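Phosphoserine phosphatase (Homo sapiens, PDB 6HYY) catalyses the hydrolysis of phosphoserine to serine and phosphate, as a magnesium-dependent hydrolase of the haloacid dehalogenase family. Local coordinates at residues 175-180 against 198-202; 11-17 against 99-105; 168-174 against 186-192; 83-88 against 115-119. One frame throughout, in Å; residues are numbered along the deposited sequence.

Interaction 1: 175-180 against 198-202. With MG (magnesium ion), chain D; PO4 (phosphate ion), chain C.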
loop_
_atom_site.group_PDB
_atom_site.type_symbol
_atom_site.label_atom_id
_atom_site.label_comp_id
_atom_site.label_asym_id
_atom_site.label_seq_id
_atom_site.Cartn_x
_atom_site.Cartn_y
_atom_site.Cartn_z
ATOM N N ASP A 175 -7.119 1.745 3.555
ATOM C CA ASP A 175 -7.890 2.909 3.970
ATOM C C ASP A 175 -8.847 3.432 2.915
ATOM O O ASP A 175 -9.767 4.180 3.266
ATOM C CB ASP A 175 -6.944 4.052 4.365
ATOM C CG ASP A 175 -6.163 4.592 3.184
ATOM O OD1 ASP A 175 -5.438 3.810 2.550
ATOM O OD2 ASP A 175 -6.267 5.808 2.873
ATOM N N GLY A 176 -8.679 3.056 1.644
ATOM C CA GLY A 176 -9.308 3.761 0.550
ATOM C C GLY A 176 -10.296 2.912 -0.234
ATOM O O GLY A 176 -10.379 1.693 -0.076
ATOM N N ALA A 177 -11.045 3.591 -1.106
ATOM C CA ALA A 177 -12.032 2.881 -1.912
ATOM C C ALA A 177 -11.382 1.864 -2.848
ATOM O O ALA A 177 -11.961 0.793 -3.088
ATOM C CB ALA A 177 -12.879 3.888 -2.697
ATOM N N THR A 178 -10.180 2.154 -3.363
ATOM C CA THR A 178 -9.510 1.177 -4.220
ATOM C C THR A 178 -9.161 -0.095 -3.459
ATOM O O THR A 178 -9.108 -1.173 -4.056
ATOM C CB THR A 178 -8.259 1.768 -4.869
ATOM O OG1 THR A 178 -7.262 2.054 -3.872
ATOM C CG2 THR A 178 -8.612 3.030 -5.642
ATOM N N ASP A 179 -8.938 0.000 -2.149
ATOM C CA ASP A 179 -8.736 -1.198 -1.338
ATOM C C ASP A 179 -10.040 -1.966 -1.157
ATOM O O ASP A 179 -10.083 -3.198 -1.305
ATOM C CB ASP A 179 -8.140 -0.790 0.015
ATOM C CG ASP A 179 -6.916 0.046 -0.151
ATOM O OD1 ASP A 179 -5.957 -0.452 -0.755
ATOM O OD2 ASP A 179 -6.902 1.218 0.299
ATOM N N MET A 180 -11.117 -1.250 -0.831
ATOM C CA MET A 180 -12.422 -1.882 -0.695
ATOM C C MET A 180 -12.822 -2.590 -1.982
ATOM O O MET A 180 -13.404 -3.680 -1.943
ATOM C CB MET A 180 -13.469 -0.836 -0.309
ATOM C CG MET A 180 -14.755 -1.417 0.220
ATOM S SD MET A 180 -15.731 -0.081 0.972
ATOM C CE MET A 180 -15.769 1.076 -0.383
ATOM N N ARG A 198 -11.485 7.679 5.692
ATOM C CA ARG A 198 -12.232 7.965 4.476
ATOM C C ARG A 198 -13.667 7.520 4.733
ATOM O O ARG A 198 -13.954 6.326 4.776
ATOM C CB ARG A 198 -11.586 7.281 3.276
ATOM C CG ARG A 198 -10.353 8.052 2.795
ATOM C CD ARG A 198 -9.269 7.183 2.185
ATOM N NE ARG A 198 -7.934 7.652 2.556
ATOM C CZ ARG A 198 -7.260 8.609 1.927
ATOM N NH1 ARG A 198 -7.785 9.221 0.882
ATOM N NH2 ARG A 198 -6.054 8.961 2.348
ATOM N N GLN A 199 -14.554 8.490 4.971
ATOM C CA GLN A 199 -15.887 8.182 5.480
ATOM C C GLN A 199 -16.663 7.252 4.561
ATOM O O GLN A 199 -17.445 6.429 5.043
ATOM C CB GLN A 199 -16.672 9.482 5.712
ATOM C CG GLN A 199 -17.981 9.287 6.487
ATOM C CD GLN A 199 -17.764 8.768 7.906
ATOM O OE1 GLN A 199 -16.783 9.117 8.569
ATOM N NE2 GLN A 199 -18.681 7.925 8.375
ATOM N N GLN A 200 -16.454 7.336 3.252
ATOM C CA GLN A 200 -17.215 6.437 2.393
ATOM C C GLN A 200 -16.790 4.989 2.602
ATOM O O GLN A 200 -17.617 4.077 2.463
ATOM C CB GLN A 200 -17.107 6.879 0.936
ATOM C CG GLN A 200 -15.898 6.421 0.165
ATOM C CD GLN A 200 -16.004 6.795 -1.307
ATOM O OE1 GLN A 200 -17.086 7.157 -1.796
ATOM N NE2 GLN A 200 -14.882 6.733 -2.015
ATOM N N VAL A 201 -15.537 4.757 2.995
ATOM C CA VAL A 201 -15.123 3.396 3.346
ATOM C C VAL A 201 -15.704 2.994 4.698
ATOM O O VAL A 201 -16.240 1.889 4.857
ATOM C CB VAL A 201 -13.587 3.268 3.324
ATOM C CG1 VAL A 201 -13.157 1.851 3.714
ATOM C CG2 VAL A 201 -13.046 3.625 1.955
ATOM N N LYS A 202 -15.615 3.885 5.688
ATOM C CA LYS A 202 -16.152 3.598 7.013
ATOM C C LYS A 202 -17.651 3.317 6.961
ATOM O O LYS A 202 -18.152 2.448 7.680
ATOM C CB LYS A 202 -15.852 4.767 7.954
ATOM C CG LYS A 202 -16.366 4.573 9.371
ATOM C CD LYS A 202 -15.938 5.702 10.289
ATOM C CE LYS A 202 -16.609 5.570 11.650
ATOM N NZ LYS A 202 -16.524 6.826 12.454
HETATM MG MG MG D . -3.991 3.978 0.806
HETATM P P PO4 C . -7.687 5.478 -2.855
HETATM O O1 PO4 C . -6.230 5.504 -2.471
HETATM O O2 PO4 C . -8.283 4.144 -2.508
HETATM O O3 PO4 C . -8.417 6.584 -2.129
HETATM O O4 PO4 C . -7.827 5.743 -4.337
HETATM O O HOH W 1 -10.318 4.959 5.883
HETATM O O HOH W 2 -4.489 6.165 0.862
HETATM O O HOH W 3 -5.594 3.383 -0.625
HETATM O O HOH W 4 -3.319 4.593 -1.016
#

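Interaction 2: 11-17 against 99-105. With MG (magnesium ion), chain D; SER (serine), chain E.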
loop_
_atom_site.group_PDB
_atom_site.type_symbol
_atom_site.label_atom_id
_atom_site.label_comp_id
_atom_site.label_asym_id
_atom_site.label_seq_id
_atom_site.Cartn_x
_atom_site.Cartn_y
_atom_site.Cartn_z
ATOM N N ASP A 11 -5.221 -17.084 5.483
ATOM C CA ASP A 11 -3.856 -17.559 5.286
ATOM C C ASP A 11 -2.985 -16.568 4.524
ATOM O O ASP A 11 -1.775 -16.785 4.437
ATOM C CB ASP A 11 -3.812 -18.947 4.622
ATOM C CG ASP A 11 -4.479 -19.000 3.280
ATOM O OD1 ASP A 11 -5.185 -18.057 2.886
ATOM O OD2 ASP A 11 -4.290 -20.044 2.597
ATOM N N ALA A 12 -3.551 -15.463 4.033
ATOM C CA ALA A 12 -2.747 -14.395 3.462
ATOM C C ALA A 12 -3.432 -13.070 3.769
ATOM O O ALA A 12 -4.661 -12.975 3.742
ATOM C CB ALA A 12 -2.528 -14.563 1.950
ATOM N N VAL A 13 -2.635 -12.050 4.093
ATOM C CA VAL A 13 -3.158 -10.710 4.330
ATOM C C VAL A 13 -2.368 -9.751 3.462
ATOM O O VAL A 13 -1.134 -9.754 3.494
ATOM C CB VAL A 13 -3.047 -10.312 5.811
ATOM C CG1 VAL A 13 -3.411 -8.821 5.981
ATOM C CG2 VAL A 13 -3.918 -11.185 6.685
ATOM N N CYS A 14 -3.072 -8.957 2.668
ATOM C CA CYS A 14 -2.451 -7.946 1.821
ATOM C C CYS A 14 -2.754 -6.583 2.414
ATOM O O CYS A 14 -3.915 -6.276 2.687
ATOM C CB CYS A 14 -2.967 -7.985 0.386
ATOM S SG CYS A 14 -2.718 -9.579 -0.421
ATOM N N PHE A 15 -1.713 -5.789 2.630
ATOM C CA PHE A 15 -1.857 -4.442 3.155
ATOM C C PHE A 15 -1.600 -3.429 2.056
ATOM O O PHE A 15 -0.580 -3.507 1.361
ATOM C CB PHE A 15 -0.851 -4.170 4.266
ATOM C CG PHE A 15 -1.116 -4.874 5.557
ATOM C CD1 PHE A 15 -1.929 -4.309 6.535
ATOM C CD2 PHE A 15 -0.518 -6.102 5.815
ATOM C CE1 PHE A 15 -2.156 -4.951 7.735
ATOM C CE2 PHE A 15 -0.723 -6.751 7.035
ATOM C CZ PHE A 15 -1.564 -6.189 7.989
ATOM N N ASP A 16 -2.508 -2.466 1.931
ATOM C CA ASP A 16 -2.207 -1.199 1.286
ATOM C C ASP A 16 -1.070 -0.504 2.036
ATOM O O ASP A 16 -0.982 -0.596 3.261
ATOM C CB ASP A 16 -3.489 -0.355 1.307
ATOM C CG ASP A 16 -3.276 1.086 0.875
ATOM O OD1 ASP A 16 -2.743 1.306 -0.216
ATOM O OD2 ASP A 16 -3.686 1.974 1.632
ATOM N N VAL A 17 -0.203 0.201 1.304
ATOM C CA VAL A 17 0.895 0.913 1.967
ATOM C C VAL A 17 0.518 2.345 2.364
ATOM O O VAL A 17 0.473 2.668 3.566
ATOM C CB VAL A 17 2.159 0.884 1.092
ATOM C CG1 VAL A 17 3.275 1.687 1.760
ATOM C CG2 VAL A 17 2.598 -0.560 0.847
ATOM N N VAL A 99 0.938 -16.734 8.551
ATOM C CA VAL A 99 0.131 -16.042 7.550
ATOM C C VAL A 99 1.067 -15.324 6.588
ATOM O O VAL A 99 2.029 -14.671 7.018
ATOM C CB VAL A 99 -0.821 -15.053 8.241
ATOM C CG1 VAL A 99 -1.600 -14.239 7.196
ATOM C CG2 VAL A 99 -1.779 -15.774 9.160
ATOM N N GLN A 100 0.835 -15.484 5.276
ATOM C CA GLN A 100 1.660 -14.821 4.268
ATOM C C GLN A 100 1.237 -13.361 4.148
ATOM O O GLN A 100 0.056 -13.074 3.936
ATOM C CB GLN A 100 1.532 -15.544 2.926
ATOM C CG GLN A 100 1.986 -17.020 3.043
ATOM C CD GLN A 100 3.416 -17.148 3.534
ATOM O OE1 GLN A 100 4.349 -16.833 2.804
ATOM N NE2 GLN A 100 3.596 -17.587 4.790
ATOM N N VAL A 101 2.176 -12.435 4.338
ATOM C CA VAL A 101 1.860 -11.009 4.374
ATOM C C VAL A 101 2.450 -10.327 3.149
ATOM O O VAL A 101 3.628 -10.521 2.822
ATOM C CB VAL A 101 2.374 -10.379 5.675
ATOM C CG1 VAL A 101 2.078 -8.865 5.694
ATOM C CG2 VAL A 101 1.734 -11.076 6.887
ATOM N N PHE A 102 1.638 -9.498 2.483
ATOM C CA PHE A 102 2.030 -8.837 1.248
ATOM C C PHE A 102 1.785 -7.349 1.395
ATOM O O PHE A 102 0.913 -6.936 2.154
ATOM C CB PHE A 102 1.241 -9.352 0.016
ATOM C CG PHE A 102 1.437 -10.818 -0.246
ATOM C CD1 PHE A 102 0.658 -11.752 0.404
ATOM C CD2 PHE A 102 2.402 -11.249 -1.138
ATOM C CE1 PHE A 102 0.852 -13.124 0.182
ATOM C CE2 PHE A 102 2.628 -12.618 -1.347
ATOM C CZ PHE A 102 1.833 -13.545 -0.700
ATOM N N LEU A 103 2.569 -6.562 0.660
ATOM C CA LEU A 103 2.359 -5.130 0.544
ATOM C C LEU A 103 1.994 -4.810 -0.895
ATOM O O LEU A 103 2.673 -5.263 -1.825
ATOM C CB LEU A 103 3.615 -4.356 0.954
ATOM C CG LEU A 103 4.151 -4.543 2.377
ATOM C CD1 LEU A 103 5.313 -3.558 2.615
ATOM C CD2 LEU A 103 3.052 -4.334 3.405
ATOM N N ILE A 104 0.927 -4.036 -1.085
ATOM C CA ILE A 104 0.479 -3.645 -2.418
ATOM C C ILE A 104 0.378 -2.130 -2.458
ATOM O O ILE A 104 -0.220 -1.518 -1.563
ATOM C CB ILE A 104 -0.875 -4.282 -2.803
ATOM C CG1 ILE A 104 -0.830 -5.793 -2.594
ATOM C CG2 ILE A 104 -1.205 -3.944 -4.262
ATOM C CD1 ILE A 104 -2.167 -6.477 -2.846
ATOM N N SER A 105 0.969 -1.522 -3.480
ATOM C CA SER A 105 0.992 -0.067 -3.506
ATOM C C SER A 105 1.014 0.456 -4.934
ATOM O O SER A 105 1.642 -0.129 -5.816
ATOM C CB SER A 105 2.207 0.455 -2.749
ATOM O OG SER A 105 2.128 1.869 -2.660
HETATM MG MG MG D . -3.991 3.978 0.806
HETATM N N SER E . -0.492 4.884 -3.442
HETATM C CA SER E . -0.772 3.486 -3.135
HETATM C C SER E . -2.056 3.047 -3.827
HETATM O O SER E . -2.929 2.500 -3.162
HETATM C CB SER E . -0.917 3.271 -1.644
HETATM O OG SER E . -0.507 1.995 -1.214
HETATM O OXT SER E . -2.276 3.244 -5.026
HETATM O O HOH W 4 -3.319 4.593 -1.016
HETATM O O HOH W 3 -5.594 3.383 -0.625
HETATM O O HOH W 2 -4.489 6.165 0.862
#

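Interaction 3: 168-174 against 186-192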
loop_
_atom_site.group_PDB
_atom_site.type_symbol
_atom_site.label_atom_id
_atom_site.label_comp_id
_atom_site.label_asym_id
_atom_site.label_seq_id
_atom_site.Cartn_x
_atom_site.Cartn_y
_atom_site.Cartn_z
ATOM N N LYS A 168 -6.382 -20.045 0.533
ATOM C CA LYS A 168 -7.781 -20.295 0.896
ATOM C C LYS A 168 -8.540 -19.017 1.215
ATOM O O LYS A 168 -9.708 -18.873 0.838
ATOM C CB LYS A 168 -7.881 -21.256 2.079
ATOM C CG LYS A 168 -6.926 -22.365 1.941
ATOM C CD LYS A 168 -7.645 -23.278 0.981
ATOM C CE LYS A 168 -6.801 -24.480 0.735
ATOM N NZ LYS A 168 -6.682 -25.211 1.958
ATOM N N LYS A 169 -7.903 -18.079 1.900
ATOM C CA LYS A 169 -8.633 -16.935 2.425
ATOM C C LYS A 169 -7.665 -15.757 2.476
ATOM O O LYS A 169 -6.822 -15.692 3.373
ATOM C CB LYS A 169 -9.211 -17.240 3.797
ATOM C CG LYS A 169 -10.036 -16.088 4.366
ATOM C CD LYS A 169 -11.138 -16.598 5.274
ATOM C CE LYS A 169 -12.301 -15.621 5.339
ATOM N NZ LYS A 169 -13.341 -16.095 6.309
ATOM N N ILE A 170 -7.798 -14.844 1.516
ATOM C CA ILE A 170 -6.979 -13.636 1.434
ATOM C C ILE A 170 -7.799 -12.447 1.921
ATOM O O ILE A 170 -8.898 -12.184 1.418
ATOM C CB ILE A 170 -6.488 -13.386 -0.000
ATOM C CG1 ILE A 170 -5.732 -14.577 -0.544
ATOM C CG2 ILE A 170 -5.571 -12.163 -0.058
ATOM C CD1 ILE A 170 -5.372 -14.389 -2.014
ATOM N N ILE A 171 -7.249 -11.685 2.862
ATOM C CA ILE A 171 -7.894 -10.478 3.370
ATOM C C ILE A 171 -7.118 -9.277 2.855
ATOM O O ILE A 171 -5.881 -9.265 2.910
ATOM C CB ILE A 171 -7.941 -10.469 4.906
ATOM C CG1 ILE A 171 -8.749 -11.680 5.414
ATOM C CG2 ILE A 171 -8.528 -9.147 5.426
ATOM C CD1 ILE A 171 -8.967 -11.691 6.908
ATOM N N MET A 172 -7.839 -8.286 2.336
ATOM C CA MET A 172 -7.254 -6.996 1.962
ATOM C C MET A 172 -7.505 -5.983 3.078
ATOM O O MET A 172 -8.619 -5.917 3.595
ATOM C CB MET A 172 -7.878 -6.480 0.666
ATOM C CG MET A 172 -7.394 -5.103 0.256
ATOM S SD MET A 172 -5.790 -5.202 -0.565
ATOM C CE MET A 172 -5.062 -3.592 -0.219
ATOM N N ILE A 173 -6.468 -5.232 3.464
ATOM C CA ILE A 173 -6.568 -4.211 4.514
ATOM C C ILE A 173 -6.082 -2.892 3.955
ATOM O O ILE A 173 -4.950 -2.805 3.472
ATOM C CB ILE A 173 -5.756 -4.597 5.760
ATOM C CG1 ILE A 173 -6.267 -5.931 6.321
ATOM C CG2 ILE A 173 -5.829 -3.450 6.809
ATOM C CD1 ILE A 173 -5.643 -6.366 7.652
ATOM N N GLY A 174 -6.931 -1.866 4.025
ATOM C CA GLY A 174 -6.519 -0.570 3.501
ATOM C C GLY A 174 -7.518 0.510 3.850
ATOM O O GLY A 174 -8.598 0.248 4.390
ATOM N N ALA A 186 -10.274 -10.454 -3.389
ATOM C CA ALA A 186 -9.971 -10.844 -2.022
ATOM C C ALA A 186 -11.227 -11.434 -1.380
ATOM O O ALA A 186 -12.352 -11.165 -1.811
ATOM C CB ALA A 186 -9.465 -9.649 -1.205
ATOM N N ASP A 187 -11.029 -12.263 -0.358
ATOM C CA ASP A 187 -12.154 -12.928 0.286
ATOM C C ASP A 187 -12.806 -12.069 1.362
ATOM O O ASP A 187 -13.982 -12.280 1.685
ATOM C CB ASP A 187 -11.690 -14.268 0.849
ATOM C CG ASP A 187 -11.149 -15.166 -0.231
ATOM O OD1 ASP A 187 -11.928 -15.524 -1.157
ATOM O OD2 ASP A 187 -9.948 -15.477 -0.207
ATOM N N ALA A 188 -12.090 -11.079 1.895
ATOM C CA ALA A 188 -12.663 -10.146 2.849
ATOM C C ALA A 188 -11.856 -8.862 2.778
ATOM O O ALA A 188 -10.735 -8.838 2.265
ATOM C CB ALA A 188 -12.656 -10.701 4.277
ATOM N N PHE A 189 -12.458 -7.793 3.285
ATOM C CA PHE A 189 -11.817 -6.490 3.348
ATOM C C PHE A 189 -11.983 -5.919 4.748
ATOM O O PHE A 189 -13.077 -5.965 5.329
ATOM C CB PHE A 189 -12.407 -5.538 2.297
ATOM C CG PHE A 189 -12.001 -4.095 2.494
ATOM C CD1 PHE A 189 -10.703 -3.669 2.217
ATOM C CD2 PHE A 189 -12.918 -3.175 2.971
ATOM C CE1 PHE A 189 -10.326 -2.338 2.422
ATOM C CE2 PHE A 189 -12.550 -1.840 3.170
ATOM C CZ PHE A 189 -11.268 -1.430 2.870
ATOM N N ILE A 190 -10.897 -5.371 5.295
ATOM C CA ILE A 190 -10.952 -4.602 6.530
ATOM C C ILE A 190 -10.482 -3.187 6.224
ATOM O O ILE A 190 -9.329 -2.981 5.829
ATOM C CB ILE A 190 -10.095 -5.225 7.640
ATOM C CG1 ILE A 190 -10.509 -6.683 7.876
ATOM C CG2 ILE A 190 -10.254 -4.394 8.907
ATOM C CD1 ILE A 190 -9.597 -7.437 8.845
ATOM N N GLY A 191 -11.367 -2.208 6.425
ATOM C CA GLY A 191 -10.978 -0.820 6.254
ATOM C C GLY A 191 -10.196 -0.306 7.444
ATOM O O GLY A 191 -10.362 -0.770 8.572
ATOM N N PHE A 192 -9.301 0.641 7.172
ATOM C CA PHE A 192 -8.401 1.162 8.200
ATOM C C PHE A 192 -8.438 2.681 8.243
ATOM O O PHE A 192 -8.096 3.340 7.256
ATOM C CB PHE A 192 -6.966 0.686 7.960
ATOM C CG PHE A 192 -6.019 1.173 9.011
ATOM C CD1 PHE A 192 -6.046 0.621 10.288
ATOM C CD2 PHE A 192 -5.128 2.186 8.737
ATOM C CE1 PHE A 192 -5.210 1.068 11.271
ATOM C CE2 PHE A 192 -4.272 2.659 9.742
ATOM C CZ PHE A 192 -4.315 2.093 10.997
#

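Interaction 4: 83-88 against 115-119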
loop_
_atom_site.group_PDB
_atom_site.type_symbol
_atom_site.label_atom_id
_atom_site.label_comp_id
_atom_site.label_asym_id
_atom_site.label_seq_id
_atom_site.Cartn_x
_atom_site.Cartn_y
_atom_site.Cartn_z
ATOM N N LEU A 83 6.183 4.298 9.886
ATOM C CA LEU A 83 5.231 3.208 10.036
ATOM C C LEU A 83 4.110 3.600 10.995
ATOM O O LEU A 83 4.323 4.254 12.030
ATOM C CB LEU A 83 5.931 1.938 10.522
ATOM C CG LEU A 83 6.999 1.365 9.603
ATOM C CD1 LEU A 83 7.667 0.166 10.235
ATOM C CD2 LEU A 83 6.373 0.935 8.296
ATOM N N THR A 84 2.905 3.211 10.637
ATOM C CA THR A 84 1.744 3.455 11.475
ATOM C C THR A 84 1.884 2.689 12.784
ATOM O O THR A 84 2.335 1.539 12.784
ATOM C CB THR A 84 0.501 2.979 10.719
ATOM O OG1 THR A 84 0.420 3.672 9.469
ATOM C CG2 THR A 84 -0.779 3.133 11.530
ATOM N N PRO A 85 1.541 3.289 13.919
ATOM C CA PRO A 85 1.593 2.561 15.193
ATOM C C PRO A 85 0.846 1.235 15.139
ATOM O O PRO A 85 -0.263 1.133 14.596
ATOM C CB PRO A 85 0.944 3.536 16.178
ATOM C CG PRO A 85 1.257 4.881 15.587
ATOM C CD PRO A 85 1.219 4.715 14.094
ATOM N N GLY A 86 1.492 0.194 15.659
ATOM C CA GLY A 86 0.905 -1.116 15.713
ATOM C C GLY A 86 1.221 -2.027 14.546
ATOM O O GLY A 86 1.052 -3.239 14.684
ATOM N N ILE A 87 1.669 -1.485 13.408
ATOM C CA ILE A 87 1.828 -2.374 12.247
ATOM C C ILE A 87 3.008 -3.337 12.429
ATOM O O ILE A 87 2.919 -4.506 12.010
ATOM C CB ILE A 87 1.919 -1.582 10.926
ATOM C CG1 ILE A 87 1.844 -2.531 9.714
ATOM C CG2 ILE A 87 3.190 -0.838 10.793
ATOM C CD1 ILE A 87 0.552 -3.374 9.620
ATOM N N ARG A 88 4.096 -2.928 13.092
ATOM C CA ARG A 88 5.198 -3.870 13.316
ATOM C C ARG A 88 4.736 -5.069 14.137
ATOM O O ARG A 88 5.032 -6.229 13.804
ATOM C CB ARG A 88 6.360 -3.188 14.041
ATOM C CG ARG A 88 7.152 -2.186 13.242
ATOM C CD ARG A 88 8.234 -1.571 14.174
ATOM N NE ARG A 88 8.894 -0.411 13.582
ATOM C CZ ARG A 88 8.394 0.834 13.576
ATOM N NH1 ARG A 88 7.223 1.132 14.155
ATOM N NH2 ARG A 88 9.081 1.803 12.987
ATOM N N VAL A 115 10.179 -0.154 3.316
ATOM C CA VAL A 115 9.148 -0.415 4.318
ATOM C C VAL A 115 9.060 -1.910 4.612
ATOM O O VAL A 115 9.022 -2.327 5.774
ATOM C CB VAL A 115 7.799 0.154 3.840
ATOM C CG1 VAL A 115 6.660 -0.283 4.740
ATOM C CG2 VAL A 115 7.865 1.660 3.758
ATOM N N ALA A 116 9.026 -2.742 3.560
ATOM C CA ALA A 116 8.964 -4.191 3.751
ATOM C C ALA A 116 10.160 -4.706 4.542
ATOM O O ALA A 116 10.012 -5.558 5.431
ATOM C CB ALA A 116 8.890 -4.888 2.397
ATOM N N SER A 117 11.349 -4.187 4.226
ATOM C CA SER A 117 12.569 -4.357 4.995
ATOM C C SER A 117 12.658 -3.363 6.138
ATOM O O SER A 117 13.676 -2.711 6.354
ATOM C CB SER A 117 13.766 -4.233 4.077
ATOM O OG SER A 117 14.941 -4.491 4.811
ATOM N N LYS A 118 11.532 -3.145 6.802
ATOM C CA LYS A 118 11.474 -2.879 8.220
ATOM C C LYS A 118 10.548 -3.864 8.901
ATOM O O LYS A 118 10.663 -4.058 10.116
ATOM C CB LYS A 118 11.009 -1.430 8.511
ATOM C CG LYS A 118 12.172 -0.428 8.519
ATOM C CD LYS A 118 11.753 1.037 8.359
ATOM C CE LYS A 118 11.078 1.568 9.608
ATOM N NZ LYS A 118 10.789 3.042 9.525
ATOM N N LEU A 119 9.693 -4.549 8.136
ATOM C CA LEU A 119 8.651 -5.441 8.644
ATOM C C LEU A 119 8.957 -6.914 8.393
ATOM O O LEU A 119 8.061 -7.763 8.551
ATOM C CB LEU A 119 7.301 -5.104 7.996
ATOM C CG LEU A 119 6.797 -3.685 8.262
ATOM C CD1 LEU A 119 5.718 -3.306 7.235
ATOM C CD2 LEU A 119 6.244 -3.573 9.671
#

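Interaction 1: 175-180 against 198-202
D175 and R198 meet through a salt bridge, D175 OD2 lying 2.5 Å from R198 NE; R198 is modelled in two conformers, of which one is described, so the short length is doubtful. The carboxylate and guanidinium planes stand 78° apart rather than pairing flat. D175 divides its oxygens: OD1 is bonded to the magnesium ion at 2.3 Å, while OD2 accepts from a metal-bound water as well as facing R198. With CG lodged between the backbone N and the carbonyl carbon (chi1 67°), the carboxylate can reach both. A further water links D175 O to R198 N.

Within 175-180, G176 N donates to D179 OD2 at 2.9 Å, the anti lone pair being used, which steadies the start of the helix. T178 gives both its N and OG1 to O2 of a phosphate ion, the latter at 2.7 Å. A side chain at G176 would run into that same oxygen, so glycine fits here. Residues 174-179, GDGATD, fit the GDGxxD motif of this family.

Apolar packing centres on V201: CG2 presses on the G176 backbone, 3.6 Å from G176 C, and CG1 lies 4.2 Å from M180 SD. A177 is small enough to let Q200 NE2 lie against its CB. V201, M180 and D179 also touch F189 of strand 188-192, V201 reaches Y208 of strand 207-209, and D175 and R198 border S19 of helix 17-21.

Interaction 2: 11-17 against 99-105
V13 and F15 of one strand trade backbone hydrogen bonds with Q100, F102 and I104 of the other in parallel register. V13 N donates to Q100 O at 2.9 Å and F102 N to V13 O; F15 N then reaches F102 O in a nearly straight bond (174°), and I104 N returns to F15 O. At the far end V17 N to I104 O is weak, as the chain turns into a helix.

Apolar side chains pack on both faces of this pair. On one, the edge of the F15 ring meets V101, with F15 CE2 3.8 Å from V101 CG1, while F15 CB touches L103 CD2. On the other, C14 CB lies 3.7 Å from I104 CD1, and C14 SG sits obliquely beside the F102 ring, 5.1 Å from its centroid. A12 is small enough to sit beside the F102 ring, its CB just meeting the ring edge at CE1.

These are central strands of the Rossmann-like haloacid dehalogenase core, and D16 opens its DxDST motif, whose first aspartate is the nucleophile in the family.

Polar and metal contacts gather at the C-terminal ends. With chi1 at 170°, D16 turns CG away from its own N and holds the carboxylate out beyond the strand end, where OD2 binds magnesium at 2.2 Å, whereas OD1 accepts from OG of the bound serine at 2.5 Å and pairs with K154. S105 OG, which also bonds to G107 N, approaches the serine OG to 3.0 Å.

Interaction 3: 168-174 against 186-192
I170 O is gripped by two N-H groups of the facing chain: D187 N at 2.8 Å, in the carbonyl plane, and A188 N in a weaker bond. D187 also reaches back, its OD2 taking I170 N through the anti lone pair at 2.8 Å; aspartate is short enough to close this ring of bonds where the strand begins. The two strands belong to one beta-alpha-beta unit, joined through helix 177-180, in the parallel part of the Rossmann-like sheet. Further along, M172 N donates to A188 O, I190 N to M172 O and G174 N to I190 O.

Branched residues fill the face carrying I171, I173 and I190. I173 and I190 lie side by side, CG1 of the first 4.1 Å from CB of the second, and I171 CG2 meets I190 CD1 at 4.0 Å.

On the opposite face F189 has CG anti to its N (chi1 168°), which lays the ring along the neighbouring strand: CD1 lies 4.1 Å from M172 CG, and G191 N covers one ring face near the rim. An alanine here is likely to open a gap beside M172 CG and leave D179 and M180, which also lean on the ring, without their support. Glycine suits position 191, since a CB there would be crowded by the same ring. At the strand end F192 N bonds to G174 O from above the carbonyl plane, while F189 CZ stands 3.5 Å from this oxygen.

Interaction 4: 83-88 against 115-119
Beyond L83 the backbone makes a type II turn from T84 to I87 and enters a helix, bringing L83, I87 and R88 against the end of helix 109-116, with the CA atoms of R88 and L119 6.0 Å apart. G86 has a positive phi (93°), which suits glycine at the third position of such a turn.

L83 carries the apolar contact with both branches. CD2 and the V115 branch run alongside in opposite senses, with CD2 3.8 Å from V115 CG1, whereas CD1 touches K118 CE at 3.7 Å and L119 CD2 at 4.0 Å. Replacing this leucine by an alanine would probably leave V115 CG1 and L119 CD2 facing a gap, with the K118 methylenes freer to move. The L119 side chain lies nearly perpendicular to that of R88, its CD2 packed 3.9 Å from R88 CG, and meets I87 CG2 more loosely.

Charged ends lie at the rim. A bend at chi3 of K118 (72°) carries NZ back over L83 to 4.1 Å from R88 NH2; the like charges probably repel mildly here. L83 CD1 lies over one face of the R88 guanidinium near its rim, an apolar partner for this flat group.

V21 of helix 17-21 touches L83, I87, V115 and L119, lying against all four. V115 and A116 in turn rest on L103 of strand 100-105, so the joint links the start of helix 87-96 and the end of helix 109-116 to the central sheet.

Interactions 1 and 2 share the active site, although their centres are about 17 Å apart: D175 OD1 and D16 OD2 lie 2.7 Å from each other as ligands of one magnesium ion, with the bound serine and phosphate both nearby. Interaction 3 adjoins both. C14 N of interaction 2 meets I171 O at 2.8 Å, a probable hydrogen bond between neighbouring strands, and D175 follows directly on strand 170-174. D175 CB of interaction 1 also packs 3.2 Å from F192 O of interaction 3. Interaction 4 packs against the sheet near interaction 2, F15 CE1 touching I87 CD1 at 3.7 Å, while its V115 side chain stays about 10 Å from the serine.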